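Local atomic coordinates of UPF0053 protein HI_0107 (PDB entry 3LAE), a protein that is of unknown function but belongs to a family of CBS-domain membrane proteins, this piece being its C-terminal transporter-associated domain, and may bind flavin adenine dinucleotide. Residues D59-T64 against A76-L81. Sequence-based numbering, arbitrary orientation. Where two conformers were deposited one is given.
Sequences DGLLIT and AKVVKL
Leu62 and Val79 pair at the middle of two antiparallel strand segments, 61-64 and 76-80, whose axes approach to 4.6 Å; they exchange two backbone hydrogen bonds, Leu62 N to Val79 O and Val79 N to Leu62 O. Thr64 and Lys77 do the same, and Leu81 N closes the end on Gly60 O at 2.8 Å, a donor tilted 32° from that carbonyl plane. The face of Leu61, Ile63, Val78 and Lys80 is mostly apolar, with the aliphatic part of Lys80 at its end. Val78 CG1, anti to its backbone N (chi1 176°), meets both methyls of Leu61, with CD1 at 3.7 Å. Farther along, Ile63 CG2 lies 3.9 Å from Ala76 CB. The two segments belong to the hairpin of strands 61-69 and 72-80; in the antiparallel sheet of this transporter-associated domain strand 72-80 is the central one, and 61-69 lies between it and edge strand 55-58. Phe38 of helix 38-45 touches Ile63, Ala76 and Val78, while Trp28 and Leu30 reach Val78 and Leu61, closing the hydrophobic core on this side. Leu81 points toward the 59-64 segment: its CB sits 3.3 Å from Gly60 O, and CD2 rests 4.0 Å from Leu62 CB, on the opposite face. Gly60 itself has a positive phi, where a CB would jam against the carbonyl O of Asp59. In the conformer given, Lys80 NZ donates a hydrogen bond at 2.8 Å to a water that donates one to Asp59 O; on the way there the lysine chain, bent at chi2 (81°), passes Leu61 CD2 with its CD at 3.9 Å.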
loop_
_atom_site.group_PDB
_atom_site.type_symbol
_atom_site.label_atom_id
_atom_site.label_comp_id
_atom_site.label_asym_id
_atom_site.label_seq_id
_atom_site.Cartn_x
_atom_site.Cartn_y
_atom_site.Cartn_z
ATOM N N ASP A 59 -9.885 -1.745 1.350
ATOM C CA ASP A 59 -10.374 -0.395 1.079
ATOM C C ASP A 59 -10.406 -0.040 -0.404
ATOM O O ASP A 59 -9.970 1.042 -0.796
ATOM C CB ASP A 59 -9.525 0.642 1.818
ATOM C CG ASP A 59 -9.643 0.526 3.319
ATOM O OD1 ASP A 59 -8.817 1.142 4.016
ATOM O OD2 ASP A 59 -10.548 -0.188 3.807
ATOM N N GLY A 60 -10.911 -0.954 -1.226
ATOM C CA GLY A 60 -11.087 -0.680 -2.646
ATOM C C GLY A 60 -9.855 -0.929 -3.493
ATOM O O GLY A 60 -9.862 -0.635 -4.702
ATOM N N LEU A 61 -8.804 -1.470 -2.876
ATOM C CA LEU A 61 -7.574 -1.777 -3.597
ATOM C C LEU A 61 -7.245 -3.266 -3.574
ATOM O O LEU A 61 -7.440 -3.936 -2.560
ATOM C CB LEU A 61 -6.402 -1.019 -2.992
ATOM C CG LEU A 61 -6.485 0.511 -2.924
ATOM C CD1 LEU A 61 -5.192 1.042 -2.339
ATOM C CD2 LEU A 61 -6.756 1.104 -4.307
ATOM N N LEU A 62 -6.729 -3.757 -4.696
ATOM C CA LEU A 62 -6.195 -5.109 -4.788
ATOM C C LEU A 62 -4.680 -4.995 -4.729
ATOM O O LEU A 62 -4.040 -4.404 -5.614
ATOM C CB LEU A 62 -6.635 -5.743 -6.103
ATOM C CG LEU A 62 -6.114 -7.148 -6.412
ATOM C CD1 LEU A 62 -6.637 -8.138 -5.382
ATOM C CD2 LEU A 62 -6.553 -7.541 -7.806
ATOM N N ILE A 63 -4.108 -5.554 -3.674
ATOM C CA ILE A 63 -2.730 -5.289 -3.316
ATOM C C ILE A 63 -1.912 -6.567 -3.373
ATOM O O ILE A 63 -2.350 -7.610 -2.888
ATOM C CB ILE A 63 -2.675 -4.745 -1.872
ATOM C CG1 ILE A 63 -3.462 -3.436 -1.760
ATOM C CG2 ILE A 63 -1.240 -4.556 -1.421
ATOM C CD1 ILE A 63 -3.774 -3.040 -0.307
ATOM N N THR A 64 -0.726 -6.485 -3.965
ATOM C CA THR A 64 0.213 -7.598 -3.980
ATOM C C THR A 64 1.468 -7.153 -3.253
ATOM O O THR A 64 2.100 -6.161 -3.632
ATOM C CB THR A 64 0.579 -8.017 -5.426
ATOM O OG1 THR A 64 -0.621 -8.356 -6.138
ATOM C CG2 THR A 64 1.512 -9.238 -5.425
ATOM N N ALA A 76 4.625 -2.496 -2.449
ATOM C CA ALA A 76 3.444 -3.246 -2.845
ATOM C C ALA A 76 2.926 -2.769 -4.196
ATOM O O ALA A 76 2.982 -1.582 -4.512
ATOM C CB ALA A 76 2.340 -3.112 -1.784
ATOM N N LYS A 77 2.402 -3.699 -4.980
ATOM C CA LYS A 77 1.710 -3.387 -6.222
ATOM C C LYS A 77 0.253 -3.149 -5.889
ATOM O O LYS A 77 -0.336 -3.876 -5.067
ATOM C CB LYS A 77 1.836 -4.582 -7.171
ATOM C CG LYS A 77 0.926 -4.545 -8.353
ATOM C CD LYS A 77 1.068 -5.854 -9.152
ATOM C CE LYS A 77 -0.051 -6.027 -10.154
ATOM N NZ LYS A 77 0.092 -7.337 -10.876
ATOM N N VAL A 78 -0.340 -2.143 -6.526
ATOM C CA VAL A 78 -1.720 -1.765 -6.249
ATOM C C VAL A 78 -2.530 -1.594 -7.524
ATOM O O VAL A 78 -2.080 -0.943 -8.475
ATOM C CB VAL A 78 -1.764 -0.427 -5.473
ATOM C CG1 VAL A 78 -3.199 0.037 -5.256
ATOM C CG2 VAL A 78 -1.056 -0.586 -4.148
ATOM N N VAL A 79 -3.701 -2.215 -7.560
ATOM C CA VAL A 79 -4.683 -2.004 -8.617
ATOM C C VAL A 79 -6.008 -1.592 -7.974
ATOM O O VAL A 79 -6.347 -2.086 -6.898
ATOM C CB VAL A 79 -4.918 -3.301 -9.419
ATOM C CG1 VAL A 79 -5.985 -3.083 -10.470
ATOM C CG2 VAL A 79 -3.622 -3.789 -10.052
ATOM N N LYS A 80 -6.759 -0.717 -8.627
ATOM C CA LYS A 80 -8.054 -0.297 -8.102
ATOM C C LYS A 80 -9.128 -1.353 -8.363
ATOM O O LYS A 80 -9.179 -1.959 -9.443
ATOM C CB LYS A 80 -8.472 1.034 -8.728
ATOM C CG LYS A 80 -9.735 1.638 -8.137
ATOM C CD LYS A 80 -9.440 2.374 -6.846
ATOM C CE LYS A 80 -10.573 3.332 -6.491
ATOM N NZ LYS A 80 -10.309 4.078 -5.228
ATOM N N LEU A 81 -9.976 -1.576 -7.367
ATOM C CA LEU A 81 -11.115 -2.470 -7.503
ATOM C C LEU A 81 -12.335 -1.725 -8.009
ATOM O O LEU A 81 -12.338 -0.506 -8.160
ATOM C CB LEU A 81 -11.456 -3.124 -6.172
ATOM C CG LEU A 81 -10.535 -4.241 -5.699
ATOM C CD1 LEU A 81 -10.976 -4.679 -4.317
ATOM C CD2 LEU A 81 -10.542 -5.421 -6.676
ATOM O OXT LEU A 81 -13.355 -2.355 -8.272
HETATM O O HOH W 1 -9.766 3.187 -2.607
#